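Local coordinates for uncharacterized protein YhfS (Escherichia coli, PDB 4J8L) that is of unknown function but carries covalently attached pyridoxal 5'-phosphate, and may have cysteine synthase-like activity, at residues S124-V129 with A154-T159; A138-T143 with D149-A154; E295-R300 with L351-E356. All coordinates share one frame; numbering follows the deposited sequence.

Interaction 1 of 3, residues S124-V129 with A154-T159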
loop_
_atom_site.group_PDB
_atom_site.type_symbol
_atom_site.label_atom_id
_atom_site.label_comp_id
_atom_site.label_asym_id
_atom_site.label_seq_id
_atom_site.Cartn_x
_atom_site.Cartn_y
_atom_site.Cartn_z
ATOM N N SER A 124 -1.052 -9.543 23.842
ATOM C CA SER A 124 -0.557 -10.451 24.870
ATOM C C SER A 124 -0.052 -11.749 24.247
ATOM O O SER A 124 1.019 -12.246 24.607
ATOM C CB SER A 124 -1.652 -10.751 25.895
ATOM O OG SER A 124 -2.106 -9.558 26.510
ATOM N N ALA A 125 -0.830 -12.294 23.317
ATOM C CA ALA A 125 -0.440 -13.505 22.605
ATOM C C ALA A 125 0.783 -13.235 21.729
ATOM O O ALA A 125 1.706 -14.051 21.671
ATOM C CB ALA A 125 -1.596 -14.032 21.769
ATOM N N LEU A 126 0.783 -12.086 21.057
ATOM C CA LEU A 126 1.924 -11.671 20.247
ATOM C C LEU A 126 3.204 -11.714 21.077
ATOM O O LEU A 126 4.201 -12.312 20.672
ATOM C CB LEU A 126 1.711 -10.260 19.694
ATOM C CG LEU A 126 2.899 -9.613 18.983
ATOM C CD1 LEU A 126 3.319 -10.443 17.784
ATOM C CD2 LEU A 126 2.562 -8.183 18.551
ATOM N N LYS A 127 3.158 -11.091 22.250
ATOM C CA LYS A 127 4.320 -11.026 23.126
ATOM C C LYS A 127 4.754 -12.408 23.613
ATOM O O LYS A 127 5.948 -12.707 23.669
ATOM C CB LYS A 127 4.056 -10.079 24.302
ATOM C CG LYS A 127 5.160 -10.058 25.347
ATOM C CD LYS A 127 4.919 -8.987 26.400
ATOM C CE LYS A 127 5.617 -9.344 27.710
ATOM N NZ LYS A 127 7.053 -9.698 27.514
ATOM N N GLN A 128 3.787 -13.255 23.958
ATOM C CA GLN A 128 4.104 -14.599 24.433
ATOM C C GLN A 128 4.743 -15.439 23.333
ATOM O O GLN A 128 5.749 -16.105 23.562
ATOM C CB GLN A 128 2.862 -15.307 24.976
ATOM C CG GLN A 128 3.135 -16.746 25.414
ATOM C CD GLN A 128 1.948 -17.387 26.100
ATOM O OE1 GLN A 128 1.101 -16.699 26.670
ATOM N NE2 GLN A 128 1.878 -18.715 26.048
ATOM N N VAL A 129 4.164 -15.392 22.137
ATOM C CA VAL A 129 4.672 -16.187 21.024
ATOM C C VAL A 129 6.084 -15.755 20.641
ATOM O O VAL A 129 6.948 -16.587 20.367
ATOM C CB VAL A 129 3.727 -16.117 19.806
ATOM C CG1 VAL A 129 4.388 -16.715 18.572
ATOM C CG2 VAL A 129 2.428 -16.841 20.121
ATOM N N ALA A 154 1.562 0.844 15.099
ATOM C CA ALA A 154 2.621 1.297 16.002
ATOM C C ALA A 154 2.751 0.417 17.245
ATOM O O ALA A 154 3.855 0.197 17.748
ATOM C CB ALA A 154 2.392 2.750 16.397
ATOM N N ASP A 155 1.624 -0.091 17.734
ATOM C CA ASP A 155 1.633 -0.910 18.942
ATOM C C ASP A 155 2.192 -2.303 18.681
ATOM O O ASP A 155 2.905 -2.864 19.519
ATOM C CB ASP A 155 0.235 -0.988 19.558
ATOM C CG ASP A 155 -0.255 0.361 20.046
ATOM O OD1 ASP A 155 0.580 1.281 20.199
ATOM O OD2 ASP A 155 -1.469 0.505 20.276
ATOM N N VAL A 156 1.878 -2.860 17.518
ATOM C CA VAL A 156 2.443 -4.146 17.138
ATOM C C VAL A 156 3.953 -4.002 16.967
ATOM O O VAL A 156 4.730 -4.839 17.441
ATOM C CB VAL A 156 1.809 -4.669 15.838
ATOM C CG1 VAL A 156 2.568 -5.880 15.316
ATOM C CG2 VAL A 156 0.340 -5.011 16.072
ATOM N N LEU A 157 4.363 -2.924 16.299
ATOM C CA LEU A 157 5.781 -2.645 16.091
ATOM C C LEU A 157 6.531 -2.418 17.402
ATOM O O LEU A 157 7.650 -2.902 17.565
ATOM C CB LEU A 157 5.971 -1.449 15.149
ATOM C CG LEU A 157 5.471 -1.701 13.724
ATOM C CD1 LEU A 157 5.508 -0.417 12.905
ATOM C CD2 LEU A 157 6.295 -2.787 13.044
ATOM N N ALA A 158 5.912 -1.690 18.329
ATOM C CA ALA A 158 6.520 -1.433 19.629
ATOM C C ALA A 158 6.769 -2.736 20.383
ATOM O O ALA A 158 7.818 -2.917 21.000
ATOM C CB ALA A 158 5.648 -0.497 20.454
ATOM N N THR A 159 5.802 -3.646 20.319
ATOM C CA THR A 159 5.935 -4.937 20.977
ATOM C C THR A 159 7.118 -5.704 20.405
ATOM O O THR A 159 7.918 -6.280 21.151
ATOM C CB THR A 159 4.654 -5.783 20.836
ATOM O OG1 THR A 159 3.548 -5.068 21.400
ATOM C CG2 THR A 159 4.807 -7.114 21.570
#

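Interaction 2 of 3, residues A138-T143 with D149-A154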
loop_
_atom_site.group_PDB
_atom_site.type_symbol
_atom_site.label_atom_id
_atom_site.label_comp_id
_atom_site.label_asym_id
_atom_site.label_seq_id
_atom_site.Cartn_x
_atom_site.Cartn_y
_atom_site.Cartn_z
ATOM N N ALA A 138 10.058 -10.237 11.733
ATOM C CA ALA A 138 8.604 -10.180 11.623
ATOM C C ALA A 138 8.188 -9.352 10.417
ATOM O O ALA A 138 8.847 -8.379 10.066
ATOM C CB ALA A 138 7.988 -9.599 12.893
ATOM N N LEU A 139 7.089 -9.748 9.787
ATOM C CA LEU A 139 6.490 -8.957 8.725
ATOM C C LEU A 139 5.120 -8.506 9.194
ATOM O O LEU A 139 4.326 -9.305 9.689
ATOM C CB LEU A 139 6.370 -9.772 7.434
ATOM C CG LEU A 139 5.773 -9.029 6.227
ATOM C CD1 LEU A 139 6.514 -9.369 4.939
ATOM C CD2 LEU A 139 4.294 -9.356 6.078
ATOM N N VAL A 140 4.837 -7.218 9.041
ATOM C CA VAL A 140 3.542 -6.695 9.453
ATOM C C VAL A 140 2.894 -5.984 8.278
ATOM O O VAL A 140 3.496 -5.087 7.684
ATOM C CB VAL A 140 3.669 -5.712 10.640
ATOM C CG1 VAL A 140 2.287 -5.338 11.166
ATOM C CG2 VAL A 140 4.535 -6.307 11.758
ATOM N N GLN A 141 1.678 -6.390 7.922
ATOM C CA GLN A 141 0.976 -5.693 6.845
ATOM C C GLN A 141 0.243 -4.487 7.409
ATOM O O GLN A 141 -0.431 -4.577 8.434
ATOM C CB GLN A 141 0.006 -6.623 6.102
ATOM C CG GLN A 141 -0.652 -5.950 4.897
ATOM C CD GLN A 141 -1.378 -6.914 3.990
ATOM O OE1 GLN A 141 -0.990 -8.076 3.851
ATOM N NE2 GLN A 141 -2.446 -6.438 3.363
ATOM N N HIS A 142 0.378 -3.351 6.728
ATOM C CA HIS A 142 -0.260 -2.118 7.170
ATOM C C HIS A 142 -1.773 -2.141 6.894
ATOM O O HIS A 142 -2.585 -1.943 7.802
ATOM C CB HIS A 142 0.417 -0.911 6.500
ATOM C CG HIS A 142 0.137 0.394 7.181
ATOM N ND1 HIS A 142 1.021 1.454 7.155
ATOM C CD2 HIS A 142 -0.933 0.814 7.902
ATOM C CE1 HIS A 142 0.514 2.465 7.840
ATOM N NE2 HIS A 142 -0.671 2.103 8.300
ATOM N N THR A 143 -2.153 -2.385 5.643
ATOM C CA THR A 143 -3.572 -2.493 5.316
ATOM C C THR A 143 -4.173 -3.752 5.937
ATOM O O THR A 143 -3.453 -4.663 6.339
ATOM C CB THR A 143 -3.829 -2.518 3.803
ATOM O OG1 THR A 143 -3.059 -3.564 3.195
ATOM C CG2 THR A 143 -3.465 -1.173 3.186
ATOM N N ASP A 149 -9.567 -7.400 11.440
ATOM C CA ASP A 149 -8.278 -6.873 11.889
ATOM C C ASP A 149 -8.386 -5.417 12.338
ATOM O O ASP A 149 -8.810 -4.542 11.575
ATOM C CB ASP A 149 -7.206 -7.014 10.807
ATOM C CG ASP A 149 -6.724 -8.443 10.640
ATOM O OD1 ASP A 149 -7.021 -9.291 11.519
ATOM O OD2 ASP A 149 -6.044 -8.714 9.626
ATOM N N SER A 150 -7.979 -5.165 13.577
ATOM C CA SER A 150 -8.172 -3.862 14.198
ATOM C C SER A 150 -6.912 -3.374 14.883
ATOM O O SER A 150 -6.929 -2.344 15.547
ATOM C CB SER A 150 -9.293 -3.941 15.236
ATOM O OG SER A 150 -8.943 -4.827 16.288
ATOM N N TYR A 151 -5.820 -4.109 14.731
ATOM C CA TYR A 151 -4.607 -3.743 15.442
ATOM C C TYR A 151 -4.030 -2.397 15.018
ATOM O O TYR A 151 -4.187 -1.970 13.871
ATOM C CB TYR A 151 -3.557 -4.851 15.368
ATOM C CG TYR A 151 -2.996 -5.193 13.996
ATOM C CD1 TYR A 151 -3.416 -6.331 13.321
ATOM C CD2 TYR A 151 -2.002 -4.418 13.409
ATOM C CE1 TYR A 151 -2.885 -6.678 12.098
ATOM C CE2 TYR A 151 -1.463 -4.756 12.175
ATOM C CZ TYR A 151 -1.909 -5.890 11.528
ATOM O OH TYR A 151 -1.378 -6.246 10.307
ATOM N N VAL A 152 -3.390 -1.728 15.972
ATOM C CA VAL A 152 -2.695 -0.472 15.716
ATOM C C VAL A 152 -1.265 -0.793 15.315
ATOM O O VAL A 152 -0.536 -1.429 16.080
ATOM C CB VAL A 152 -2.687 0.416 16.974
ATOM C CG1 VAL A 152 -1.849 1.669 16.737
ATOM C CG2 VAL A 152 -4.110 0.776 17.372
ATOM N N LEU A 153 -0.876 -0.373 14.113
ATOM C CA LEU A 153 0.445 -0.682 13.572
ATOM C C LEU A 153 1.568 -0.374 14.560
ATOM O O LEU A 153 2.409 -1.235 14.844
ATOM C CB LEU A 153 0.681 0.077 12.265
ATOM C CG LEU A 153 2.008 -0.203 11.551
ATOM C CD1 LEU A 153 2.160 -1.692 11.253
ATOM C CD2 LEU A 153 2.126 0.605 10.269
ATOM N N ALA A 154 1.562 0.844 15.099
ATOM C CA ALA A 154 2.621 1.297 16.002
ATOM C C ALA A 154 2.751 0.417 17.245
ATOM O O ALA A 154 3.855 0.197 17.748
ATOM C CB ALA A 154 2.392 2.750 16.397
HETATM O O HOH W 1 0.102 -8.363 9.218
#

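Interaction 3 of 3, residues E295-R300 with L351-E356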
loop_
_atom_site.group_PDB
_atom_site.type_symbol
_atom_site.label_atom_id
_atom_site.label_comp_id
_atom_site.label_asym_id
_atom_site.label_seq_id
_atom_site.Cartn_x
_atom_site.Cartn_y
_atom_site.Cartn_z
ATOM N N GLU A 295 -21.035 -5.624 -15.070
ATOM C CA GLU A 295 -21.037 -5.595 -16.535
ATOM C C GLU A 295 -21.595 -4.275 -17.058
ATOM O O GLU A 295 -21.005 -3.637 -17.945
ATOM C CB GLU A 295 -21.834 -6.776 -17.108
ATOM C CG GLU A 295 -21.864 -6.796 -18.630
ATOM C CD GLU A 295 -22.654 -7.964 -19.193
ATOM O OE1 GLU A 295 -23.034 -7.901 -20.384
ATOM O OE2 GLU A 295 -22.890 -8.942 -18.447
ATOM N N GLU A 296 -22.728 -3.853 -16.510
ATOM C CA GLU A 296 -23.343 -2.602 -16.946
ATOM C C GLU A 296 -22.505 -1.384 -16.549
ATOM O O GLU A 296 -22.474 -0.386 -17.273
ATOM C CB GLU A 296 -24.760 -2.464 -16.393
ATOM C CG GLU A 296 -25.741 -3.517 -16.925
ATOM C CD GLU A 296 -25.858 -3.506 -18.443
ATOM O OE1 GLU A 296 -25.711 -2.424 -19.055
ATOM O OE2 GLU A 296 -26.100 -4.583 -19.030
ATOM N N ALA A 297 -21.823 -1.456 -15.408
ATOM C CA ALA A 297 -21.032 -0.309 -14.951
ATOM C C ALA A 297 -19.845 -0.059 -15.868
ATOM O O ALA A 297 -19.486 1.092 -16.125
ATOM C CB ALA A 297 -20.562 -0.510 -13.506
ATOM N N GLN A 298 -19.249 -1.135 -16.377
ATOM C CA GLN A 298 -18.092 -0.998 -17.257
ATOM C C GLN A 298 -18.495 -0.240 -18.522
ATOM O O GLN A 298 -17.714 0.556 -19.057
ATOM C CB GLN A 298 -17.497 -2.373 -17.608
ATOM C CG GLN A 298 -16.235 -2.311 -18.483
ATOM C CD GLN A 298 -16.528 -2.076 -19.967
ATOM O OE1 GLN A 298 -17.565 -2.498 -20.500
ATOM N NE2 GLN A 298 -15.617 -1.393 -20.636
ATOM N N LYS A 299 -19.715 -0.487 -19.006
ATOM C CA LYS A 299 -20.176 0.177 -20.223
ATOM C C LYS A 299 -20.313 1.674 -19.982
ATOM O O LYS A 299 -20.192 2.484 -20.908
ATOM C CB LYS A 299 -21.528 -0.391 -20.675
ATOM C CG LYS A 299 -21.490 -1.866 -21.042
ATOM C CD LYS A 299 -22.900 -2.384 -21.343
ATOM C CE LYS A 299 -22.887 -3.872 -21.638
ATOM N NZ LYS A 299 -24.270 -4.408 -21.804
ATOM N N ARG A 300 -20.567 2.028 -18.729
ATOM C CA ARG A 300 -20.785 3.416 -18.349
ATOM C C ARG A 300 -19.530 4.053 -17.738
ATOM O O ARG A 300 -19.607 5.042 -17.005
ATOM C CB ARG A 300 -21.991 3.504 -17.416
ATOM C CG ARG A 300 -23.275 3.148 -18.137
ATOM C CD ARG A 300 -24.430 2.927 -17.189
ATOM N NE ARG A 300 -25.656 2.688 -17.934
ATOM C CZ ARG A 300 -26.003 1.511 -18.441
ATOM N NH1 ARG A 300 -25.214 0.453 -18.273
ATOM N NH2 ARG A 300 -27.140 1.394 -19.110
ATOM N N LEU A 351 -22.535 7.273 -7.925
ATOM C CA LEU A 351 -23.957 7.033 -7.670
ATOM C C LEU A 351 -24.731 6.919 -8.981
ATOM O O LEU A 351 -25.601 6.051 -9.126
ATOM C CB LEU A 351 -24.528 8.151 -6.795
ATOM C CG LEU A 351 -25.884 8.007 -6.123
ATOM C CD1 LEU A 351 -25.834 6.883 -5.105
ATOM C CD2 LEU A 351 -26.248 9.318 -5.451
ATOM N N ARG A 352 -24.408 7.786 -9.936
ATOM C CA ARG A 352 -25.076 7.759 -11.228
ATOM C C ARG A 352 -24.793 6.458 -11.972
ATOM O O ARG A 352 -25.699 5.825 -12.506
ATOM C CB ARG A 352 -24.664 8.954 -12.089
ATOM C CG ARG A 352 -25.323 8.955 -13.476
ATOM C CD ARG A 352 -24.855 10.130 -14.343
ATOM N NE ARG A 352 -23.407 10.121 -14.571
ATOM C CZ ARG A 352 -22.783 9.273 -15.384
ATOM N NH1 ARG A 352 -23.475 8.346 -16.042
ATOM N NH2 ARG A 352 -21.461 9.333 -15.521
ATOM N N ILE A 353 -23.528 6.058 -12.015
ATOM C CA ILE A 353 -23.177 4.817 -12.692
ATOM C C ILE A 353 -23.874 3.638 -12.015
ATOM O O ILE A 353 -24.399 2.738 -12.686
ATOM C CB ILE A 353 -21.645 4.602 -12.724
ATOM C CG1 ILE A 353 -20.991 5.651 -13.624
ATOM C CG2 ILE A 353 -21.316 3.207 -13.236
ATOM C CD1 ILE A 353 -19.463 5.628 -13.541
ATOM N N LEU A 354 -23.902 3.652 -10.685
ATOM C CA LEU A 354 -24.612 2.612 -9.933
ATOM C C LEU A 354 -26.089 2.545 -10.314
ATOM O O LEU A 354 -26.614 1.468 -10.616
ATOM C CB LEU A 354 -24.502 2.867 -8.433
ATOM C CG LEU A 354 -23.549 1.993 -7.628
ATOM C CD1 LEU A 354 -23.666 2.335 -6.155
ATOM C CD2 LEU A 354 -23.855 0.521 -7.869
ATOM N N ARG A 355 -26.762 3.695 -10.295
ATOM C CA ARG A 355 -28.194 3.740 -10.595
ATOM C C ARG A 355 -28.511 3.346 -12.031
ATOM O O ARG A 355 -29.448 2.588 -12.286
ATOM C CB ARG A 355 -28.766 5.133 -10.315
ATOM C CG ARG A 355 -28.932 5.459 -8.844
ATOM C CD ARG A 355 -29.181 6.953 -8.648
ATOM N NE ARG A 355 -29.776 7.233 -7.348
ATOM C CZ ARG A 355 -29.775 8.424 -6.760
ATOM N NH1 ARG A 355 -29.198 9.462 -7.353
ATOM N NH2 ARG A 355 -30.353 8.574 -5.575
ATOM N N GLU A 356 -27.737 3.874 -12.972
ATOM C CA GLU A 356 -27.956 3.573 -14.382
ATOM C C GLU A 356 -27.711 2.094 -14.682
ATOM O O GLU A 356 -28.438 1.484 -15.473
ATOM C CB GLU A 356 -27.074 4.456 -15.262
ATOM C CG GLU A 356 -27.468 5.929 -15.267
ATOM C CD GLU A 356 -26.547 6.757 -16.140
ATOM O OE1 GLU A 356 -25.605 6.180 -16.720
ATOM O OE2 GLU A 356 -26.771 7.976 -16.260
HETATM O O HOH W 2 -21.226 7.193 -17.528
#

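Interaction 1 of 3, residues S124-V129 with A154-T159
L126 reaches from helix 123-133 to helix 153-162 and meets T159 and V156 there. Its side chain is easiest to follow outward. CB leads toward the second helix, and CG stands anti to the backbone N (chi1 172°), which carries the branch point across the gap, 4.1 Å from T159 CG2. Of the two methyls, CD2 does the touching: it rests 3.9 Å from T159 CG2, equally near T159 CB, and lies 4.0 Å from V156 CG1. One methyl of L126 thus lodges between two residues that sit a turn apart on the facing helix. The fit is ordinary van der Waals contact, and no hydrogen bond crosses. The two helices run nearly side by side in the same sense, their short segments 25° apart with axes 10.5 Å distant at closest approach. Successive helices pointing the same way, each followed by a parallel strand (137-141 and 167-170), are what right-handed beta-alpha-beta crossovers give in the alpha/beta domain of PLP enzymes of the aminotransferase type, the family to which this sequence is assigned. T159 splits its work: CG2 turns to L126 and to K127 CB (4.1 Å), while OG1 bonds back to D155 O at 3.0 Å. That carbonyl also accepts from T159 N, the two donors coming from opposite faces of its plane. A serine at T159 could keep the hydroxyl bond, but losing CG2 would probably leave L126 CD2 and K127 CB without their neighbour and open a gap between the helices. K127 gives only its CB to the seam; its chain leads away to NZ, which forms a salt bridge with D131. L126 also touches V118 and L94 on adjacent strands, and L123 touches V156 and T159.

Interaction 2 of 3, residues A138-T143 with D149-A154
Two partners grip Y151 OH at the end of the strand: it donates to Q141 O at 2.7 Å, lying in the carbonyl plane with a C=O...O angle of 145°, and it accepts from a water at 2.8 Å. The same water takes the Q141 N-H, so the phenol binds that residue's carbonyl directly and its N-H through the water. With chi1 at 64°, Y151 CG stands between its own backbone N and carbonyl carbon, and from there the ring carries the hydroxyl to the strand. V140 CG1 approaches that ring obliquely, 3.9 Å from CE2, and packs more closely against L153 CD1 at 3.6 Å. The other L153 methyl, CD2, sits over the centre of the H142 imidazole, 3.5 Å from the centroid and 13° off the normal, a CH-pi contact. The ring is also fixed at its rim, where ND1 pairs with D171 OD1. L153 thus straddles V140 and H142, two positions apart, with one methyl on each. All of this is buried in the beta-alpha-beta unit: strand 137-141 ends, the chain loops back, helix 153-162 begins just after V152 at the N-cap, and strand 167-170 lies alongside, with T169 touching L153.

Interaction 3 of 3, residues E295-R300 with L351-E356
A297 and I353 form the tight side of a helix-helix contact in the C-terminal domain, where helices 290-299 and 347-360 pack next to strand 318-320 of the antiparallel sheet. I353 CG2 meets A297 CB at 3.8 Å, and the small alanine lets the backbones come within 6.0 Å, CA to CA. F319 touches both residues. I353 CD1 extends to lie 3.5 Å from R300 O.

The outer side is charged and partly exposed; its carbons still touch, but the ion pair across it is long. R300, straight from CG to NE, crosses E356 with CD 3.5 Å from E356 OE1, while the NE to OE1 salt bridge measures 3.7 Å, guanidinium and carboxylate planes 70° apart. E356 O lies over one face of the guanidinium, offset toward its rim. Within its own segment R300 NH1 donates to E296 O and OE1, both in the guanidinium plane; it meets the anti lone pair of OE1 nearly straight but stands above the plane of the E296 carbonyl. R352 balances E356, its NH1 3.1 Å from OE1, completing the network. A water accepts from R352 NH1 and donates to R300 O at 2.7 Å.

How the interactions relate
Along the chain from the N terminus, the first element involved is helix 123-133, then strand 137-141 and helix 153-162. Interaction 1 closes the loop between the two helices, and interaction 2 is nested inside it, tying the end of the strand to the start of the second helix. The two share A154 and touch through V156, whose CG2 lies 3.6 Å from Y151 CD2, so that helix 153-162 joins strand 137-141 to helix 123-133 in the domain that matches the aminotransferase-type PLP fold. Interaction 3 follows in series, in the C-terminal domain, pinning helix 347-360 back onto helix 290-299; its centre lies about 45 and 35 Å from those of interactions 1 and 2.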